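Local coordinates for heme utilization cystosolic carrier protein HutX (Pectobacterium carotovorum, PDB 2PH0) that probably carries heme in the cytosol as part of bacterial heme utilisation, at residues E7-N12 and E18-K23; A30-L35 and C40-G45; F110-F115 and D119-V124. One frame throughout, in Å; residues are numbered along the deposited sequence.

Contact 1 (E7-N12 and E18-K23)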
loop_
_atom_site.group_PDB
_atom_site.type_symbol
_atom_site.label_atom_id
_atom_site.label_comp_id
_atom_site.label_asym_id
_atom_site.label_seq_id
_atom_site.Cartn_x
_atom_site.Cartn_y
_atom_site.Cartn_z
ATOM N N GLU B 7 -27.606 -4.148 -12.500
ATOM C CA GLU B 7 -28.817 -3.816 -11.752
ATOM C C GLU B 7 -28.504 -3.482 -10.299
ATOM O O GLU B 7 -29.128 -2.601 -9.704
ATOM C CB GLU B 7 -29.806 -4.977 -11.813
ATOM C CG GLU B 7 -30.301 -5.283 -13.217
ATOM C CD GLU B 7 -31.210 -6.492 -13.258
ATOM O OE1 GLU B 7 -30.837 -7.529 -12.670
ATOM O OE2 GLU B 7 -32.290 -6.411 -13.884
ATOM N N LEU B 8 -27.539 -4.189 -9.721
ATOM C CA LEU B 8 -27.171 -3.935 -8.337
ATOM C C LEU B 8 -26.583 -2.540 -8.177
ATOM O O LEU B 8 -26.929 -1.809 -7.250
ATOM C CB LEU B 8 -26.145 -4.966 -7.848
ATOM C CG LEU B 8 -25.538 -4.633 -6.482
ATOM C CD1 LEU B 8 -26.641 -4.622 -5.427
ATOM C CD2 LEU B 8 -24.462 -5.648 -6.130
ATOM N N LEU B 9 -25.687 -2.167 -9.084
ATOM C CA LEU B 9 -25.038 -0.867 -8.992
ATOM C C LEU B 9 -25.992 0.302 -9.170
ATOM O O LEU B 9 -25.782 1.371 -8.601
ATOM C CB LEU B 9 -23.886 -0.788 -9.999
ATOM C CG LEU B 9 -22.777 -1.801 -9.703
ATOM C CD1 LEU B 9 -21.686 -1.716 -10.766
ATOM C CD2 LEU B 9 -22.207 -1.531 -8.320
ATOM N N ALA B 10 -27.051 0.096 -9.943
ATOM C CA ALA B 10 -28.032 1.153 -10.163
ATOM C C ALA B 10 -28.876 1.423 -8.911
ATOM O O ALA B 10 -29.558 2.447 -8.828
ATOM C CB ALA B 10 -28.929 0.795 -11.333
ATOM N N THR B 11 -28.838 0.508 -7.947
ATOM C CA THR B 11 -29.589 0.684 -6.707
ATOM C C THR B 11 -28.718 1.485 -5.749
ATOM O O THR B 11 -29.087 1.727 -4.604
ATOM C CB THR B 11 -29.947 -0.661 -6.042
ATOM O OG1 THR B 11 -28.753 -1.308 -5.582
ATOM C CG2 THR B 11 -30.662 -1.565 -7.028
ATOM N N ASN B 12 -27.550 1.882 -6.238
ATOM C CA ASN B 12 -26.596 2.667 -5.467
ATOM C C ASN B 12 -26.214 2.079 -4.114
ATOM O O ASN B 12 -26.537 2.648 -3.073
ATOM C CB ASN B 12 -27.129 4.085 -5.259
ATOM C CG ASN B 12 -27.514 4.757 -6.557
ATOM O OD1 ASN B 12 -26.757 4.737 -7.527
ATOM N ND2 ASN B 12 -28.696 5.364 -6.581
ATOM N N GLU B 18 -15.304 -3.365 -3.410
ATOM C CA GLU B 18 -14.512 -4.585 -3.323
ATOM C C GLU B 18 -15.392 -5.780 -3.004
ATOM O O GLU B 18 -15.210 -6.859 -3.574
ATOM C CB GLU B 18 -13.434 -4.471 -2.242
ATOM C CG GLU B 18 -12.165 -3.773 -2.676
ATOM C CD GLU B 18 -12.277 -2.269 -2.645
ATOM O OE1 GLU B 18 -13.342 -1.745 -2.234
ATOM O OE2 GLU B 18 -11.291 -1.610 -3.035
ATOM N N ASP B 19 -16.337 -5.597 -2.086
ATOM C CA ASP B 19 -17.236 -6.683 -1.711
ATOM C C ASP B 19 -18.182 -7.041 -2.850
ATOM O O ASP B 19 -18.584 -8.192 -2.998
ATOM C CB ASP B 19 -18.036 -6.320 -0.456
ATOM C CG ASP B 19 -17.159 -6.198 0.779
ATOM O OD1 ASP B 19 -16.203 -6.995 0.908
ATOM O OD2 ASP B 19 -17.429 -5.317 1.622
ATOM N N ILE B 20 -18.533 -6.054 -3.662
ATOM C CA ILE B 20 -19.415 -6.303 -4.789
ATOM C C ILE B 20 -18.662 -7.115 -5.831
ATOM O O ILE B 20 -19.229 -7.995 -6.469
ATOM C CB ILE B 20 -19.916 -4.980 -5.400
ATOM C CG1 ILE B 20 -20.781 -4.243 -4.372
ATOM C CG2 ILE B 20 -20.707 -5.260 -6.671
ATOM C CD1 ILE B 20 -21.163 -2.830 -4.767
ATOM N N ALA B 21 -17.377 -6.818 -5.993
ATOM C CA ALA B 21 -16.554 -7.540 -6.949
ATOM C C ALA B 21 -16.496 -9.001 -6.526
ATOM O O ALA B 21 -16.584 -9.904 -7.357
ATOM C CB ALA B 21 -15.148 -6.951 -6.987
ATOM N N GLY B 22 -16.358 -9.220 -5.223
ATOM C CA GLY B 22 -16.273 -10.572 -4.712
ATOM C C GLY B 22 -17.584 -11.304 -4.878
ATOM O O GLY B 22 -17.600 -12.476 -5.242
ATOM N N LYS B 23 -18.682 -10.602 -4.614
ATOM C CA LYS B 23 -20.014 -11.179 -4.725
ATOM C C LYS B 23 -20.274 -11.649 -6.150
ATOM O O LYS B 23 -21.039 -12.585 -6.372
ATOM C CB LYS B 23 -21.069 -10.148 -4.318
ATOM C CG LYS B 23 -22.494 -10.688 -4.300
ATOM C CD LYS B 23 -23.489 -9.641 -3.811
ATOM C CE LYS B 23 -24.891 -10.235 -3.705
ATOM N NZ LYS B 23 -25.892 -9.267 -3.173
#
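No ring, amide or carboxylate face takes part where L8 and L9 meet I20; the meeting surfaces are methyl groups. The two branches of I20 divide the work. Its CG2 methyl meets CD2 of L8 at 3.8 Å, and the end of its longer branch, CD1, meets CD2 of L9 at 3.9 Å. L8 reaches across because its CG stands opposite the backbone N (chi1 171°), while in L9 the CB bond runs alongside the partner helix and it is the tip that turns in. Both leucines meet I20 at a slant. The backbones stay well apart, 8.9 Å between the CA atoms of L8 and I20, and just 156 Å² is buried in all; the gap is bridged by side-chain methyl groups. K23, extended throughout, passes the first helix more loosely, its side chain coming no nearer than 4.7 Å to any atom of residues 7-12.

Behind this contact the first helix ends. T11 N bonds to L8 O at 3.1 Å, N12 N to L9 O at 3.0 Å, and N12 leaves helical geometry with a positive phi of 53°.

P13 also touches I20, and M3 and Y24 lie against L8. Among the neighbouring elements, helix 28-33 joins helices 5-10 and 17-23 through V31, which packs against L9, I20 and A21, giving a small three-helix cluster at the N-terminal end. E18 ties helix 17-23 to the large sheet through a salt bridge with K135 on strand 132-137.

Contact 2 (A30-L35 and C40-G45); sequences AVVEAL and CTLATG
V32 lays its CG1 methyl over two side chains of the facing strand at once, 3.6 Å from SG of C40 and 3.9 Å from CD2 of L42. With CG1 anti to the backbone N (chi1 172°), this branch faces the strand and meets both C40 and L42. C40 answers in kind, its SG likewise opposite the backbone N (chi1 -179°) and pointing at the helix. The sulfur also lies 3.7 Å from the carbonyl O of V32, a van der Waals approach.

One residue on in the helix and two on in the strand, L42 turns its other methyl to the helix backbone, CD1 standing 4.0 Å from CA of E33. The CB of E33 points away from the strand, and the methyl rests on CA, with the aliphatic CG of E33 at 4.4 Å from CD1 of L42. L42 thus spreads its two branches, CD2 to V32 and CD1 to E33.

The pairing joins helix 28-33 to strand 40-44, an outermost strand of the six-stranded antiparallel sheet of this ChuX/HutX family protein. That strand is bonded on its inner side to strand 107-115, through T41 with F110 and A43 with I108. V32 also touches A109 and I111 of this second strand, so the helix covers more than the edge strand.

Where the helix has ended, L35 closes in on the start of the strand. Its CB is 3.9 Å from CB of C40, and its CD1 is 4.0 Å from that same CB. A34 N bonds to V31 O and L35 N to V32 O, two bonds that hold the last turn. T41 and A43 alternate to the other face, where Q162 and L161 touch them.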
loop_
_atom_site.group_PDB
_atom_site.type_symbol
_atom_site.label_atom_id
_atom_site.label_comp_id
_atom_site.label_asym_id
_atom_site.label_seq_id
_atom_site.Cartn_x
_atom_site.Cartn_y
_atom_site.Cartn_z
ATOM N N ALA B 30 -14.005 -4.391 -13.135
ATOM C CA ALA B 30 -15.240 -4.852 -13.762
ATOM C C ALA B 30 -16.432 -4.152 -13.105
ATOM O O ALA B 30 -17.350 -3.688 -13.787
ATOM C CB ALA B 30 -15.366 -6.371 -13.624
ATOM N N VAL B 31 -16.402 -4.065 -11.778
ATOM C CA VAL B 31 -17.465 -3.405 -11.037
ATOM C C VAL B 31 -17.511 -1.913 -11.358
ATOM O O VAL B 31 -18.577 -1.367 -11.627
ATOM C CB VAL B 31 -17.275 -3.586 -9.514
ATOM C CG1 VAL B 31 -18.371 -2.872 -8.760
ATOM C CG2 VAL B 31 -17.279 -5.066 -9.173
ATOM N N VAL B 32 -16.353 -1.258 -11.348
ATOM C CA VAL B 32 -16.287 0.176 -11.628
ATOM C C VAL B 32 -16.756 0.524 -13.035
ATOM O O VAL B 32 -17.444 1.529 -13.246
ATOM C CB VAL B 32 -14.854 0.693 -11.396
ATOM C CG1 VAL B 32 -14.713 2.135 -11.864
ATOM C CG2 VAL B 32 -14.530 0.587 -9.911
ATOM N N GLU B 33 -16.386 -0.326 -13.987
ATOM C CA GLU B 33 -16.742 -0.169 -15.392
ATOM C C GLU B 33 -18.257 -0.261 -15.576
ATOM O O GLU B 33 -18.810 0.246 -16.556
ATOM C CB GLU B 33 -16.038 -1.272 -16.188
ATOM C CG GLU B 33 -16.289 -1.308 -17.669
ATOM C CD GLU B 33 -15.394 -2.325 -18.353
ATOM O OE1 GLU B 33 -15.478 -3.530 -18.010
ATOM O OE2 GLU B 33 -14.601 -1.918 -19.228
ATOM N N ALA B 34 -18.916 -0.912 -14.625
ATOM C CA ALA B 34 -20.362 -1.095 -14.672
ATOM C C ALA B 34 -21.148 -0.029 -13.914
ATOM O O ALA B 34 -22.379 -0.039 -13.928
ATOM C CB ALA B 34 -20.719 -2.467 -14.131
ATOM N N LEU B 35 -20.453 0.884 -13.244
ATOM C CA LEU B 35 -21.138 1.935 -12.493
ATOM C C LEU B 35 -21.881 2.892 -13.402
ATOM O O LEU B 35 -21.541 3.044 -14.574
ATOM C CB LEU B 35 -20.146 2.762 -11.665
ATOM C CG LEU B 35 -19.551 2.145 -10.402
ATOM C CD1 LEU B 35 -18.265 2.890 -10.026
ATOM C CD2 LEU B 35 -20.578 2.199 -9.281
ATOM N N CYS B 40 -19.374 7.679 -12.437
ATOM C CA CYS B 40 -18.043 7.283 -12.863
ATOM C C CYS B 40 -17.620 7.716 -14.257
ATOM O O CYS B 40 -18.390 7.640 -15.222
ATOM C CB CYS B 40 -17.921 5.759 -12.734
ATOM S SG CYS B 40 -16.310 5.062 -13.183
ATOM N N THR B 41 -16.378 8.189 -14.329
ATOM C CA THR B 41 -15.748 8.616 -15.567
ATOM C C THR B 41 -14.466 7.790 -15.648
ATOM O O THR B 41 -13.662 7.807 -14.713
ATOM C CB THR B 41 -15.369 10.102 -15.527
ATOM O OG1 THR B 41 -16.528 10.879 -15.218
ATOM C CG2 THR B 41 -14.823 10.542 -16.875
ATOM N N LEU B 42 -14.285 7.069 -16.750
ATOM C CA LEU B 42 -13.098 6.231 -16.935
ATOM C C LEU B 42 -12.073 6.840 -17.885
ATOM O O LEU B 42 -12.412 7.605 -18.783
ATOM C CB LEU B 42 -13.517 4.859 -17.464
ATOM C CG LEU B 42 -14.526 4.091 -16.606
ATOM C CD1 LEU B 42 -15.097 2.931 -17.401
ATOM C CD2 LEU B 42 -13.849 3.600 -15.334
ATOM N N ALA B 43 -10.812 6.483 -17.684
ATOM C CA ALA B 43 -9.729 6.971 -18.526
ATOM C C ALA B 43 -8.704 5.850 -18.665
ATOM O O ALA B 43 -8.701 4.911 -17.869
ATOM C CB ALA B 43 -9.090 8.214 -17.901
ATOM N N THR B 44 -7.859 5.924 -19.689
ATOM C CA THR B 44 -6.847 4.891 -19.885
ATOM C C THR B 44 -5.649 5.181 -18.993
ATOM O O THR B 44 -5.428 6.324 -18.585
ATOM C CB THR B 44 -6.359 4.833 -21.350
ATOM O OG1 THR B 44 -5.845 6.114 -21.730
ATOM C CG2 THR B 44 -7.500 4.436 -22.282
ATOM N N GLY B 45 -4.876 4.144 -18.699
ATOM C CA GLY B 45 -3.714 4.311 -17.845
ATOM C C GLY B 45 -2.672 5.241 -18.426
ATOM O O GLY B 45 -1.783 5.701 -17.715
#

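Contact 3 (F110-F115 and D119-V124); sequences FIERKF and DTASVV
F110 lies alongside V123, the two side chains pointing the same way; CE2 of F110 comes within 3.7 Å of CG2 of V123, while CG1 of V123 sits over one ring face, displaced toward the rim. F154 of helix 148-160 meets the F110 ring edge-to-face.

I111 forms a hydrogen-bonded pair with S122: I111 N to S122 O and S122 N to I111 O are both 2.9 Å. Its CD1 reaches CG2 of V124 at 3.9 Å. A water bridges I111 O, T120 OG1 and S122 OG. E112 faces A121 in a non-hydrogen-bonded pair, and its carboxylate makes a salt bridge with R155.

R113 and T120 form the next hydrogen-bonded pair, R113 N reaching T120 O at 3.1 Å. In return the carbonyl O of R113 is gripped twice by T120, by N at 2.8 Å and by OG1 at 2.7 Å, from opposite faces of the carbonyl plane; OG1 stands 36° out of it. The threonine hydroxyl gets there because it sits between its own backbone N and carbonyl carbon (chi1 74°). A second water joins this OG1 to NH1 of R113, whose NH2 bonds to the carbonyls of P13 and G15.

K114 bends at its end to bring NZ to OD1 of D119 at 3.1 Å, a weak bond within a salt bridge, with G117 O as a further acceptor. At the strand's end F115 sets CB against CG2 of T120.

Consecutive antiparallel strands, alternating hydrogen-bonded and non-hydrogen-bonded pairs, and axes at 142° mark a twisted beta hairpin, here within the large sheet of the ChuX/HutX fold.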
loop_
_atom_site.group_PDB
_atom_site.type_symbol
_atom_site.label_atom_id
_atom_site.label_comp_id
_atom_site.label_asym_id
_atom_site.label_seq_id
_atom_site.Cartn_x
_atom_site.Cartn_y
_atom_site.Cartn_z
ATOM N N PHE B 110 -12.675 8.004 -12.003
ATOM C CA PHE B 110 -13.055 9.108 -11.137
ATOM C C PHE B 110 -14.460 8.719 -10.673
ATOM O O PHE B 110 -15.408 8.692 -11.457
ATOM C CB PHE B 110 -13.069 10.425 -11.918
ATOM C CG PHE B 110 -11.696 10.933 -12.273
ATOM C CD1 PHE B 110 -10.974 10.373 -13.324
ATOM C CD2 PHE B 110 -11.121 11.967 -11.545
ATOM C CE1 PHE B 110 -9.691 10.846 -13.640
ATOM C CE2 PHE B 110 -9.843 12.444 -11.853
ATOM C CZ PHE B 110 -9.131 11.880 -12.903
ATOM N N ILE B 111 -14.577 8.399 -9.390
ATOM C CA ILE B 111 -15.834 7.925 -8.829
ATOM C C ILE B 111 -16.432 8.852 -7.793
ATOM O O ILE B 111 -15.757 9.251 -6.850
ATOM C CB ILE B 111 -15.620 6.550 -8.155
ATOM C CG1 ILE B 111 -14.940 5.589 -9.132
ATOM C CG2 ILE B 111 -16.943 5.985 -7.672
ATOM C CD1 ILE B 111 -14.557 4.262 -8.513
ATOM N N GLU B 112 -17.706 9.189 -7.971
ATOM C CA GLU B 112 -18.406 10.023 -7.009
ATOM C C GLU B 112 -19.596 9.178 -6.558
ATOM O O GLU B 112 -20.535 8.968 -7.320
ATOM C CB GLU B 112 -18.870 11.330 -7.656
ATOM C CG GLU B 112 -17.720 12.267 -8.005
ATOM C CD GLU B 112 -18.173 13.592 -8.616
ATOM O OE1 GLU B 112 -18.601 13.608 -9.791
ATOM O OE2 GLU B 112 -18.100 14.620 -7.917
ATOM N N ARG B 113 -19.530 8.666 -5.337
ATOM C CA ARG B 113 -20.605 7.823 -4.816
ATOM C C ARG B 113 -20.685 7.920 -3.299
ATOM O O ARG B 113 -19.788 8.450 -2.653
ATOM C CB ARG B 113 -20.361 6.362 -5.219
ATOM C CG ARG B 113 -19.059 5.788 -4.667
ATOM C CD ARG B 113 -18.814 4.370 -5.159
ATOM N NE ARG B 113 -19.728 3.402 -4.558
ATOM C CZ ARG B 113 -19.487 2.741 -3.432
ATOM N NH1 ARG B 113 -18.351 2.934 -2.770
ATOM N NH2 ARG B 113 -20.382 1.885 -2.966
ATOM N N LYS B 114 -21.767 7.412 -2.726
ATOM C CA LYS B 114 -21.898 7.448 -1.280
ATOM C C LYS B 114 -21.292 6.210 -0.638
ATOM O O LYS B 114 -21.321 5.124 -1.207
ATOM C CB LYS B 114 -23.368 7.560 -0.873
ATOM C CG LYS B 114 -23.941 8.957 -0.986
ATOM C CD LYS B 114 -25.354 9.010 -0.431
ATOM C CE LYS B 114 -25.820 10.442 -0.275
ATOM N NZ LYS B 114 -24.912 11.189 0.643
ATOM N N PHE B 115 -20.722 6.395 0.548
ATOM C CA PHE B 115 -20.143 5.301 1.312
ATOM C C PHE B 115 -20.540 5.535 2.758
ATOM O O PHE B 115 -20.231 6.581 3.330
ATOM C CB PHE B 115 -18.620 5.282 1.207
ATOM C CG PHE B 115 -17.979 4.188 2.014
ATOM C CD1 PHE B 115 -18.223 2.849 1.716
ATOM C CD2 PHE B 115 -17.145 4.494 3.086
ATOM C CE1 PHE B 115 -17.647 1.831 2.477
ATOM C CE2 PHE B 115 -16.563 3.483 3.854
ATOM C CZ PHE B 115 -16.815 2.150 3.548
ATOM N N ASP B 119 -21.159 11.403 0.969
ATOM C CA ASP B 119 -20.640 11.606 -0.377
ATOM C C ASP B 119 -19.128 11.443 -0.383
ATOM O O ASP B 119 -18.433 12.005 0.462
ATOM C CB ASP B 119 -20.989 13.004 -0.890
ATOM C CG ASP B 119 -22.472 13.185 -1.130
ATOM O OD1 ASP B 119 -23.109 12.251 -1.657
ATOM O OD2 ASP B 119 -22.998 14.267 -0.802
ATOM N N THR B 120 -18.625 10.669 -1.337
ATOM C CA THR B 120 -17.191 10.449 -1.450
ATOM C C THR B 120 -16.775 10.641 -2.898
ATOM O O THR B 120 -17.571 10.464 -3.820
ATOM C CB THR B 120 -16.786 9.025 -0.973
ATOM O OG1 THR B 120 -17.182 8.047 -1.944
ATOM C CG2 THR B 120 -17.461 8.704 0.359
ATOM N N ALA B 121 -15.521 11.032 -3.090
ATOM C CA ALA B 121 -14.972 11.244 -4.416
ATOM C C ALA B 121 -13.576 10.651 -4.416
ATOM O O ALA B 121 -12.731 11.039 -3.605
ATOM C CB ALA B 121 -14.902 12.730 -4.729
ATOM N N SER B 122 -13.335 9.717 -5.324
ATOM C CA SER B 122 -12.031 9.075 -5.396
ATOM C C SER B 122 -11.503 8.877 -6.810
ATOM O O SER B 122 -12.256 8.852 -7.786
ATOM C CB SER B 122 -12.080 7.716 -4.685
ATOM O OG SER B 122 -13.093 6.873 -5.233
ATOM N N VAL B 123 -10.186 8.766 -6.909
ATOM C CA VAL B 123 -9.542 8.509 -8.182
ATOM C C VAL B 123 -8.878 7.163 -7.958
ATOM O O VAL B 123 -8.017 7.029 -7.084
ATOM C CB VAL B 123 -8.462 9.541 -8.524
ATOM C CG1 VAL B 123 -7.854 9.193 -9.874
ATOM C CG2 VAL B 123 -9.059 10.936 -8.553
ATOM N N VAL B 124 -9.296 6.166 -8.723
ATOM C CA VAL B 124 -8.755 4.818 -8.569
ATOM C C VAL B 124 -7.869 4.419 -9.743
ATOM O O VAL B 124 -8.246 4.582 -10.894
ATOM C CB VAL B 124 -9.896 3.800 -8.424
ATOM C CG1 VAL B 124 -9.329 2.425 -8.106
ATOM C CG2 VAL B 124 -10.860 4.255 -7.309
HETATM O O HOH W 1 -15.840 7.516 -4.537
HETATM O O HOH W 2 -16.343 5.013 -2.394
#

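How the contacts relate
The three contacts follow one another along the chain and build outward from the sheet. Contact 3 is the hairpin next to the edge strand, its centre about 8 Å from the centre of the chain; contact 2 adds the edge strand and its helix; contact 1 is outermost, its centre at about 17 Å. Contacts 2 and 3 have centres about 12 Å apart and share a probable hydrogen bond, F110 N to T41 O at 2.9 Å, with V32 CG2 lying 3.9 Å from I111 CD1. Contact 1 leans on contact 2, CG2 of V31 being 3.4 Å from CA of A21. Contacts 1 and 3 do not touch, their nearest atoms being about 5 Å apart.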